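Local coordinates for 150aa long hypothetical histidine triad nucleotide-binding protein (Sulfolobus tokodaii, PDB 2EO4), which binds a zinc ion and, as a histidine triad (HIT) protein, probably acts as a nucleotide hydrolase, perhaps on adenylyl sulfate, at residues L58-I69 with H94-T102; L11-D19 with Y125-I136. One frame throughout, in Å; residues are numbered along the deposited sequence.

Contact 1: residues L58-I69 with H94-T102; sequences LAKVVKLVSLGI and HLHVHIIPT. With ZN (zinc ion), chain B; PO4 (phosphate ion), chain C.
I99 turns CG1 anti to its carbonyl carbon (chi1 -62°) and keeps the chain extended to CD1, which drives the methyl into helix 58-69 between V65 and S66. There I99 CD1 lies 3.7 Å from V65 CG1 and 3.3 Å from S66 OG. A serine suits so close a spot because it is small and its hydroxyl is spent on its own helix: S66 OG bonds to V62 O at 2.7 Å, coming from above the carbonyl plane, while S66 N reaches the same oxygen from the opposite face. Aliphatic chains and the P101 ring make up the rest. I69 straddles two strand residues, its CD1 near I99 CG2 and its CG2 3.6 Å from P101 CG. V62 meets V97 at about a right angle, and L58 CD2 touches V97 CG2 and, tip to tip, L95 CD2.

H96, just before the strand, points away from the helix; it and H98 stay out of the apolar layer and reach the phosphate. H96, the predicted nucleotide-carrying histidine, has its ring steadied by ND1 bonding to H94 O, and its NE2 points nearly straight (167°) at phosphate O1, 2.6 Å away. H98 NE2 grips O2 of the same ion, while H94 ND1 binds zinc with C1, C4 and H43. Strand 97-102 runs between strands 36-40 and 77-84, and helix 52-72 covers this sheet face, with L48 of the second subunit packing on S66.

Contact 2: residues L11-D19 with Y125-I136; sequences LEGYFVYED and YELLQKIIRESI
Aromatic contact dominates near the N-terminal end of helix 122-143, where Y14 lays one ring face over the CB of Y125. The CB of Y125 sits 3.4 Å from the Y14 ring centroid, only 6° off the normal, a CH-pi contact centred on the face. The two rings are nearly parallel (25°) but slid apart, so they barely overlap. A flat side chain suits this place because it can cover the methylene while its edge lies beside Q129 OE1; an alanine here would probably uncover Y125 CB and open a gap beside E126 CG. Y125 OH turns elsewhere, to K28 O.

The polar part centres on F15 O. Q129 carries CG anti to the backbone N (chi1 174°) and stays extended, bringing NE2 to F15 O at 3.0 Å with the acceptor near the amide plane; a long side chain ending in an amide can thus tie a helix to a backbone carbonyl. A water accepts from F15 N and, weakly, from Q129 NE2. R133 also comes close to this carbonyl, its NE 3.1 Å from F15 O, and Q129 NE2 lies above one guanidinium face, offset toward its rim.

The chain bends at V16, and V16 and Y17 both pair with A24 in a classic beta bulge on edge strand 15-18 of the HIT sheet. Helix 122-143 packs against this edge.

Apolar contacts follow the bulge. V16 CB meets I132 CG2 at 3.7 Å, and CG1 rests on the backbone at Q129 CA. Farther along, I136 extends CD1 to within 3.5 Å of V16 O and also approaches Y17 CB.

In the fold
The centres of contacts 1 and 2 lie about 13 Å apart, and both reach the same five-stranded antiparallel sheet. Contact 1 involves strand 97-102 in its interior; contact 2 involves 15-18, an outermost strand within this chain. In sequence order the segments run 11-19, 58-69, 94-102 and 125-136, so contact 2 brings together the outer pair and contact 1 the inner pair. The two meet directly: Y17 packs on V61, L64 and V65, and G68 O lies 3.3 Å from S135 CB. Helix 52-72 therefore touches both the late helix and the first strand, joining the C-terminal helix 122-143 to the sheet whose strand 97-102 carries part of the histidine triad, the zinc ligand H94 preceding it.

Contact 1: residues L58-I69 with H94-T102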
loop_
_atom_site.group_PDB
_atom_site.type_symbol
_atom_site.label_atom_id
_atom_site.label_comp_id
_atom_site.label_asym_id
_atom_site.label_seq_id
_atom_site.Cartn_x
_atom_site.Cartn_y
_atom_site.Cartn_z
ATOM N N LEU A 58 5.113 -2.171 -10.065
ATOM C CA LEU A 58 5.504 -1.730 -8.728
ATOM C C LEU A 58 4.985 -2.732 -7.697
ATOM O O LEU A 58 5.689 -3.103 -6.760
ATOM C CB LEU A 58 4.916 -0.343 -8.436
ATOM C CG LEU A 58 5.137 0.220 -7.025
ATOM C CD1 LEU A 58 6.624 0.378 -6.762
ATOM C CD2 LEU A 58 4.427 1.563 -6.887
ATOM N N ALA A 59 3.746 -3.172 -7.878
ATOM C CA ALA A 59 3.146 -4.128 -6.951
ATOM C C ALA A 59 3.942 -5.430 -6.905
ATOM O O ALA A 59 4.101 -6.034 -5.846
ATOM C CB ALA A 59 1.705 -4.415 -7.352
ATOM N N LYS A 60 4.434 -5.860 -8.064
ATOM C CA LYS A 60 5.208 -7.094 -8.152
ATOM C C LYS A 60 6.570 -6.947 -7.483
ATOM O O LYS A 60 7.058 -7.873 -6.831
ATOM C CB LYS A 60 5.375 -7.498 -9.621
ATOM C CG LYS A 60 4.052 -7.760 -10.318
ATOM C CD LYS A 60 4.238 -8.091 -11.790
ATOM C CE LYS A 60 2.891 -8.192 -12.493
ATOM N NZ LYS A 60 3.033 -8.533 -13.936
ATOM N N VAL A 61 7.191 -5.782 -7.648
ATOM C CA VAL A 61 8.486 -5.532 -7.031
ATOM C C VAL A 61 8.301 -5.472 -5.514
ATOM O O VAL A 61 9.110 -6.005 -4.758
ATOM C CB VAL A 61 9.104 -4.203 -7.535
ATOM C CG1 VAL A 61 10.352 -3.869 -6.734
ATOM C CG2 VAL A 61 9.452 -4.322 -9.018
ATOM N N VAL A 62 7.229 -4.824 -5.072
ATOM C CA VAL A 62 6.946 -4.725 -3.645
ATOM C C VAL A 62 6.817 -6.128 -3.038
ATOM O O VAL A 62 7.328 -6.391 -1.950
ATOM C CB VAL A 62 5.652 -3.913 -3.396
ATOM C CG1 VAL A 62 5.206 -4.044 -1.938
ATOM C CG2 VAL A 62 5.910 -2.449 -3.712
ATOM N N LYS A 63 6.155 -7.039 -3.744
ATOM C CA LYS A 63 6.024 -8.401 -3.214
ATOM C C LYS A 63 7.397 -9.056 -3.042
ATOM O O LYS A 63 7.714 -9.588 -1.978
ATOM C CB LYS A 63 5.173 -9.283 -4.133
ATOM C CG LYS A 63 5.064 -10.729 -3.622
ATOM C CD LYS A 63 4.245 -11.635 -4.540
ATOM C CE LYS A 63 4.268 -13.073 -4.028
ATOM N NZ LYS A 63 3.416 -14.004 -4.833
ATOM N N LEU A 64 8.205 -9.028 -4.098
ATOM C CA LEU A 64 9.533 -9.633 -4.051
ATOM C C LEU A 64 10.399 -9.063 -2.932
ATOM O O LEU A 64 10.968 -9.806 -2.126
ATOM C CB LEU A 64 10.256 -9.440 -5.389
ATOM C CG LEU A 64 11.730 -9.863 -5.413
ATOM C CD1 LEU A 64 11.844 -11.341 -5.077
ATOM C CD2 LEU A 64 12.328 -9.577 -6.787
ATOM N N VAL A 65 10.503 -7.739 -2.886
ATOM C CA VAL A 65 11.315 -7.092 -1.870
ATOM C C VAL A 65 10.783 -7.371 -0.468
ATOM O O VAL A 65 11.565 -7.583 0.457
ATOM C CB VAL A 65 11.400 -5.573 -2.121
ATOM C CG1 VAL A 65 12.196 -4.894 -1.007
ATOM C CG2 VAL A 65 12.068 -5.322 -3.472
ATOM N N SER A 66 9.461 -7.381 -0.312
ATOM C CA SER A 66 8.861 -7.658 0.990
ATOM C C SER A 66 9.233 -9.074 1.437
ATOM O O SER A 66 9.611 -9.289 2.589
ATOM C CB SER A 66 7.334 -7.515 0.931
ATOM O OG SER A 66 6.949 -6.158 0.741
ATOM N N LEU A 67 9.116 -10.044 0.533
ATOM C CA LEU A 67 9.473 -11.416 0.885
ATOM C C LEU A 67 10.941 -11.458 1.298
ATOM O O LEU A 67 11.305 -12.113 2.278
ATOM C CB LEU A 67 9.231 -12.356 -0.300
ATOM C CG LEU A 67 7.767 -12.720 -0.571
ATOM C CD1 LEU A 67 7.636 -13.432 -1.909
ATOM C CD2 LEU A 67 7.248 -13.597 0.564
ATOM N N GLY A 68 11.777 -10.745 0.551
ATOM C CA GLY A 68 13.198 -10.710 0.850
ATOM C C GLY A 68 13.497 -10.128 2.219
ATOM O O GLY A 68 14.277 -10.689 2.985
ATOM N N ILE A 69 12.880 -8.993 2.533
ATOM C CA ILE A 69 13.098 -8.356 3.824
ATOM C C ILE A 69 12.589 -9.221 4.975
ATOM O O ILE A 69 13.281 -9.384 5.982
ATOM C CB ILE A 69 12.405 -6.977 3.890
ATOM C CG1 ILE A 69 13.073 -6.017 2.902
ATOM C CG2 ILE A 69 12.481 -6.414 5.315
ATOM C CD1 ILE A 69 12.340 -4.687 2.727
ATOM N N HIS A 94 7.791 11.782 -4.591
ATOM C CA HIS A 94 8.250 10.850 -5.613
ATOM C C HIS A 94 7.633 9.559 -5.087
ATOM O O HIS A 94 7.998 9.096 -4.006
ATOM C CB HIS A 94 9.776 10.721 -5.613
ATOM C CG HIS A 94 10.300 9.725 -6.606
ATOM N ND1 HIS A 94 11.112 10.081 -7.662
ATOM C CD2 HIS A 94 10.126 8.384 -6.704
ATOM C CE1 HIS A 94 11.416 9.006 -8.367
ATOM N NE2 HIS A 94 10.830 7.961 -7.807
ATOM N N LEU A 95 6.687 9.005 -5.837
ATOM C CA LEU A 95 5.991 7.788 -5.437
ATOM C C LEU A 95 6.891 6.717 -4.841
ATOM O O LEU A 95 7.839 6.260 -5.476
ATOM C CB LEU A 95 5.237 7.204 -6.640
ATOM C CG LEU A 95 4.605 5.810 -6.517
ATOM C CD1 LEU A 95 3.682 5.725 -5.311
ATOM C CD2 LEU A 95 3.839 5.515 -7.799
ATOM N N HIS A 96 6.586 6.323 -3.610
ATOM C CA HIS A 96 7.343 5.275 -2.951
ATOM C C HIS A 96 6.451 4.520 -1.993
ATOM O O HIS A 96 5.541 5.093 -1.387
ATOM C CB HIS A 96 8.557 5.832 -2.201
ATOM C CG HIS A 96 8.224 6.852 -1.157
ATOM N ND1 HIS A 96 7.745 8.106 -1.466
ATOM C CD2 HIS A 96 8.371 6.826 0.189
ATOM C CE1 HIS A 96 7.616 8.812 -0.356
ATOM N NE2 HIS A 96 7.990 8.058 0.662
ATOM N N VAL A 97 6.716 3.226 -1.881
ATOM C CA VAL A 97 5.963 2.355 -0.989
ATOM C C VAL A 97 6.863 1.979 0.173
ATOM O O VAL A 97 7.994 1.539 -0.030
ATOM C CB VAL A 97 5.527 1.062 -1.713
ATOM C CG1 VAL A 97 4.862 0.106 -0.727
ATOM C CG2 VAL A 97 4.564 1.405 -2.843
ATOM N N HIS A 98 6.361 2.169 1.388
ATOM C CA HIS A 98 7.114 1.826 2.587
ATOM C C HIS A 98 6.902 0.356 2.928
ATOM O O HIS A 98 5.785 -0.143 2.842
ATOM C CB HIS A 98 6.610 2.628 3.794
ATOM C CG HIS A 98 6.833 4.104 3.696
ATOM N ND1 HIS A 98 7.921 4.728 4.266
ATOM C CD2 HIS A 98 6.084 5.085 3.139
ATOM C CE1 HIS A 98 7.832 6.032 4.067
ATOM N NE2 HIS A 98 6.727 6.275 3.386
ATOM N N ILE A 99 7.980 -0.326 3.312
ATOM C CA ILE A 99 7.898 -1.707 3.773
ATOM C C ILE A 99 8.523 -1.591 5.159
ATOM O O ILE A 99 9.735 -1.402 5.291
ATOM C CB ILE A 99 8.735 -2.693 2.928
ATOM C CG1 ILE A 99 8.232 -2.715 1.484
ATOM C CG2 ILE A 99 8.600 -4.111 3.514
ATOM C CD1 ILE A 99 9.080 -3.604 0.555
ATOM N N ILE A 100 7.683 -1.685 6.183
ATOM C CA ILE A 100 8.116 -1.549 7.570
ATOM C C ILE A 100 7.936 -2.867 8.323
ATOM O O ILE A 100 6.815 -3.280 8.615
ATOM C CB ILE A 100 7.295 -0.439 8.270
ATOM C CG1 ILE A 100 7.455 0.875 7.498
ATOM C CG2 ILE A 100 7.758 -0.270 9.717
ATOM C CD1 ILE A 100 6.564 2.009 8.004
ATOM N N PRO A 101 9.046 -3.548 8.641
ATOM C CA PRO A 101 8.994 -4.827 9.357
ATOM C C PRO A 101 8.492 -4.738 10.793
ATOM O O PRO A 101 8.714 -3.744 11.485
ATOM C CB PRO A 101 10.445 -5.316 9.305
ATOM C CG PRO A 101 10.989 -4.667 8.058
ATOM C CD PRO A 101 10.415 -3.271 8.173
ATOM N N THR A 102 7.817 -5.792 11.233
ATOM C CA THR A 102 7.310 -5.857 12.595
ATOM C C THR A 102 7.622 -7.235 13.171
ATOM O O THR A 102 7.870 -8.186 12.427
ATOM C CB THR A 102 5.779 -5.620 12.657
ATOM O OG1 THR A 102 5.092 -6.651 11.938
ATOM C CG2 THR A 102 5.425 -4.267 12.055
HETATM ZN ZN ZN B . 11.849 11.972 -8.186
HETATM P P PO4 C . 6.478 9.755 2.985
HETATM O O1 PO4 C . 7.761 9.014 3.017
HETATM O O2 PO4 C . 5.362 8.818 2.700
HETATM O O3 PO4 C . 6.255 10.404 4.312
HETATM O O4 PO4 C . 6.532 10.798 1.924
#

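Contact 2: residues L11-D19 with Y125-I136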
loop_
_atom_site.group_PDB
_atom_site.type_symbol
_atom_site.label_atom_id
_atom_site.label_comp_id
_atom_site.label_asym_id
_atom_site.label_seq_id
_atom_site.Cartn_x
_atom_site.Cartn_y
_atom_site.Cartn_z
ATOM N N LEU A 11 23.063 11.485 -4.535
ATOM C CA LEU A 11 22.809 11.486 -3.103
ATOM C C LEU A 11 22.951 10.052 -2.611
ATOM O O LEU A 11 22.505 9.115 -3.276
ATOM C CB LEU A 11 21.393 12.002 -2.834
ATOM C CG LEU A 11 20.945 12.200 -1.384
ATOM C CD1 LEU A 11 21.837 13.226 -0.691
ATOM C CD2 LEU A 11 19.498 12.664 -1.377
ATOM N N GLU A 12 23.575 9.887 -1.452
ATOM C CA GLU A 12 23.793 8.565 -0.882
ATOM C C GLU A 12 22.507 7.813 -0.545
ATOM O O GLU A 12 21.552 8.381 -0.011
ATOM C CB GLU A 12 24.662 8.676 0.371
ATOM C CG GLU A 12 24.950 7.352 1.052
ATOM C CD GLU A 12 25.914 7.498 2.214
ATOM O OE1 GLU A 12 27.060 7.937 1.981
ATOM O OE2 GLU A 12 25.525 7.176 3.356
ATOM N N GLY A 13 22.511 6.524 -0.863
ATOM C CA GLY A 13 21.376 5.660 -0.596
ATOM C C GLY A 13 21.834 4.220 -0.739
ATOM O O GLY A 13 22.661 3.919 -1.600
ATOM N N TYR A 14 21.324 3.331 0.108
ATOM C CA TYR A 14 21.697 1.921 0.042
ATOM C C TYR A 14 20.651 1.083 -0.688
ATOM O O TYR A 14 19.578 0.813 -0.153
ATOM C CB TYR A 14 21.909 1.351 1.450
ATOM C CG TYR A 14 23.173 1.840 2.119
ATOM C CD1 TYR A 14 23.270 3.142 2.610
ATOM C CD2 TYR A 14 24.285 1.007 2.238
ATOM C CE1 TYR A 14 24.447 3.604 3.202
ATOM C CE2 TYR A 14 25.466 1.456 2.826
ATOM C CZ TYR A 14 25.540 2.754 3.304
ATOM O OH TYR A 14 26.706 3.206 3.881
ATOM N N PHE A 15 20.976 0.670 -1.910
ATOM C CA PHE A 15 20.066 -0.145 -2.714
ATOM C C PHE A 15 20.036 -1.600 -2.262
ATOM O O PHE A 15 21.083 -2.190 -1.990
ATOM C CB PHE A 15 20.483 -0.137 -4.192
ATOM C CG PHE A 15 20.276 1.174 -4.886
ATOM C CD1 PHE A 15 21.068 2.276 -4.580
ATOM C CD2 PHE A 15 19.296 1.304 -5.867
ATOM C CE1 PHE A 15 20.888 3.486 -5.240
ATOM C CE2 PHE A 15 19.107 2.510 -6.534
ATOM C CZ PHE A 15 19.905 3.604 -6.221
ATOM N N VAL A 16 18.840 -2.179 -2.188
ATOM C CA VAL A 16 18.704 -3.587 -1.834
ATOM C C VAL A 16 18.080 -4.311 -3.025
ATOM O O VAL A 16 18.043 -5.541 -3.075
ATOM C CB VAL A 16 17.837 -3.812 -0.564
ATOM C CG1 VAL A 16 18.519 -3.173 0.647
ATOM C CG2 VAL A 16 16.438 -3.251 -0.763
ATOM N N TYR A 17 17.592 -3.528 -3.984
ATOM C CA TYR A 17 16.999 -4.063 -5.207
ATOM C C TYR A 17 17.033 -3.015 -6.305
ATOM O O TYR A 17 16.830 -1.825 -6.057
ATOM C CB TYR A 17 15.537 -4.484 -5.001
ATOM C CG TYR A 17 14.885 -4.965 -6.287
ATOM C CD1 TYR A 17 15.022 -6.286 -6.707
ATOM C CD2 TYR A 17 14.182 -4.082 -7.111
ATOM C CE1 TYR A 17 14.479 -6.721 -7.916
ATOM C CE2 TYR A 17 13.635 -4.505 -8.328
ATOM C CZ TYR A 17 13.789 -5.826 -8.720
ATOM O OH TYR A 17 13.258 -6.257 -9.916
ATOM N N GLU A 18 17.286 -3.455 -7.528
ATOM C CA GLU A 18 17.299 -2.527 -8.643
ATOM C C GLU A 18 17.219 -3.241 -9.978
ATOM O O GLU A 18 17.827 -4.295 -10.171
ATOM C CB GLU A 18 18.559 -1.646 -8.604
ATOM C CG GLU A 18 18.656 -0.651 -9.767
ATOM C CD GLU A 18 19.855 0.287 -9.667
ATOM O OE1 GLU A 18 20.853 -0.071 -9.008
ATOM O OE2 GLU A 18 19.804 1.382 -10.267
ATOM N N ASP A 19 16.414 -2.684 -10.871
ATOM C CA ASP A 19 16.296 -3.194 -12.229
ATOM C C ASP A 19 16.217 -1.963 -13.119
ATOM O O ASP A 19 16.475 -0.852 -12.656
ATOM C CB ASP A 19 15.082 -4.130 -12.420
ATOM C CG ASP A 19 13.752 -3.482 -12.094
ATOM O OD1 ASP A 19 13.536 -2.303 -12.442
ATOM O OD2 ASP A 19 12.896 -4.183 -11.508
ATOM N N TYR A 125 23.373 0.171 7.833
ATOM C CA TYR A 125 23.054 0.178 6.408
ATOM C C TYR A 125 23.826 -0.875 5.625
ATOM O O TYR A 125 23.278 -1.525 4.736
ATOM C CB TYR A 125 23.329 1.562 5.819
ATOM C CG TYR A 125 22.563 2.665 6.514
ATOM C CD1 TYR A 125 21.224 2.910 6.213
ATOM C CD2 TYR A 125 23.163 3.423 7.518
ATOM C CE1 TYR A 125 20.498 3.886 6.901
ATOM C CE2 TYR A 125 22.451 4.397 8.212
ATOM C CZ TYR A 125 21.121 4.621 7.902
ATOM O OH TYR A 125 20.411 5.565 8.609
ATOM N N GLU A 126 25.099 -1.045 5.956
ATOM C CA GLU A 126 25.921 -2.017 5.252
ATOM C C GLU A 126 25.434 -3.443 5.500
ATOM O O GLU A 126 25.300 -4.230 4.565
ATOM C CB GLU A 126 27.385 -1.863 5.674
ATOM C CG GLU A 126 27.918 -0.455 5.459
ATOM C CD GLU A 126 29.378 -0.312 5.835
ATOM O OE1 GLU A 126 29.758 -0.789 6.927
ATOM O OE2 GLU A 126 30.140 0.284 5.044
ATOM N N LEU A 127 25.152 -3.770 6.756
ATOM C CA LEU A 127 24.685 -5.107 7.098
ATOM C C LEU A 127 23.297 -5.412 6.541
ATOM O O LEU A 127 23.081 -6.460 5.931
ATOM C CB LEU A 127 24.671 -5.296 8.614
ATOM C CG LEU A 127 24.168 -6.661 9.091
ATOM C CD1 LEU A 127 25.031 -7.766 8.494
ATOM C CD2 LEU A 127 24.197 -6.717 10.608
ATOM N N LEU A 128 22.353 -4.502 6.757
ATOM C CA LEU A 128 20.995 -4.713 6.267
ATOM C C LEU A 128 20.958 -4.878 4.757
ATOM O O LEU A 128 20.243 -5.733 4.239
ATOM C CB LEU A 128 20.088 -3.551 6.687
ATOM C CG LEU A 128 19.338 -3.740 8.007
ATOM C CD1 LEU A 128 18.371 -4.911 7.871
ATOM C CD2 LEU A 128 20.323 -3.985 9.140
ATOM N N GLN A 129 21.727 -4.056 4.053
ATOM C CA GLN A 129 21.778 -4.129 2.600
ATOM C C GLN A 129 22.263 -5.508 2.158
ATOM O O GLN A 129 21.660 -6.150 1.302
ATOM C CB GLN A 129 22.727 -3.066 2.051
ATOM C CG GLN A 129 22.956 -3.155 0.550
ATOM C CD GLN A 129 24.038 -2.213 0.069
ATOM O OE1 GLN A 129 25.174 -2.261 0.545
ATOM N NE2 GLN A 129 23.697 -1.353 -0.881
ATOM N N LYS A 130 23.358 -5.958 2.759
ATOM C CA LYS A 130 23.936 -7.251 2.412
ATOM C C LYS A 130 23.022 -8.445 2.702
ATOM O O LYS A 130 22.872 -9.328 1.857
ATOM C CB LYS A 130 25.289 -7.406 3.121
ATOM C CG LYS A 130 26.316 -6.361 2.677
ATOM C CD LYS A 130 27.566 -6.361 3.558
ATOM C CE LYS A 130 28.493 -5.198 3.211
ATOM N NZ LYS A 130 29.003 -5.255 1.812
ATOM N N ILE A 131 22.398 -8.482 3.877
ATOM C CA ILE A 131 21.524 -9.604 4.196
ATOM C C ILE A 131 20.239 -9.593 3.369
ATOM O O ILE A 131 19.748 -10.646 2.967
ATOM C CB ILE A 131 21.151 -9.641 5.692
ATOM C CG1 ILE A 131 20.435 -8.352 6.088
ATOM C CG2 ILE A 131 22.402 -9.842 6.534
ATOM C CD1 ILE A 131 19.896 -8.382 7.492
ATOM N N ILE A 132 19.688 -8.409 3.116
ATOM C CA ILE A 132 18.470 -8.327 2.319
ATOM C C ILE A 132 18.762 -8.744 0.878
ATOM O O ILE A 132 17.980 -9.475 0.270
ATOM C CB ILE A 132 17.864 -6.901 2.345
ATOM C CG1 ILE A 132 17.376 -6.581 3.760
ATOM C CG2 ILE A 132 16.707 -6.808 1.347
ATOM C CD1 ILE A 132 16.932 -5.127 3.963
ATOM N N ARG A 133 19.885 -8.291 0.333
ATOM C CA ARG A 133 20.247 -8.661 -1.031
ATOM C C ARG A 133 20.380 -10.179 -1.117
ATOM O O ARG A 133 19.883 -10.804 -2.053
ATOM C CB ARG A 133 21.563 -7.996 -1.443
ATOM C CG ARG A 133 21.412 -6.551 -1.913
ATOM C CD ARG A 133 22.764 -5.934 -2.243
ATOM N NE ARG A 133 22.639 -4.670 -2.962
ATOM C CZ ARG A 133 23.673 -3.945 -3.378
ATOM N NH1 ARG A 133 24.910 -4.362 -3.141
ATOM N NH2 ARG A 133 23.475 -2.814 -4.045
ATOM N N GLU A 134 21.045 -10.765 -0.129
ATOM C CA GLU A 134 21.236 -12.213 -0.087
ATOM C C GLU A 134 19.902 -12.962 -0.081
ATOM O O GLU A 134 19.761 -13.992 -0.745
ATOM C CB GLU A 134 22.062 -12.592 1.148
ATOM C CG GLU A 134 22.234 -14.095 1.363
ATOM C CD GLU A 134 23.231 -14.423 2.465
ATOM O OE1 GLU A 134 23.214 -13.740 3.509
ATOM O OE2 GLU A 134 24.023 -15.376 2.290
ATOM N N SER A 135 18.919 -12.444 0.656
ATOM C CA SER A 135 17.607 -13.088 0.718
ATOM C C SER A 135 16.857 -12.963 -0.602
ATOM O O SER A 135 16.185 -13.897 -1.038
ATOM C CB SER A 135 16.752 -12.487 1.842
ATOM O OG SER A 135 17.193 -12.918 3.115
ATOM N N ILE A 136 16.965 -11.801 -1.234
ATOM C CA ILE A 136 16.294 -11.583 -2.505
ATOM C C ILE A 136 16.901 -12.474 -3.591
ATOM O O ILE A 136 16.177 -13.051 -4.400
ATOM C CB ILE A 136 16.368 -10.087 -2.920
ATOM C CG1 ILE A 136 15.527 -9.253 -1.943
ATOM C CG2 ILE A 136 15.881 -9.912 -4.353
ATOM C CD1 ILE A 136 15.488 -7.754 -2.246
HETATM O O HOH W 1 23.775 0.981 -2.828
#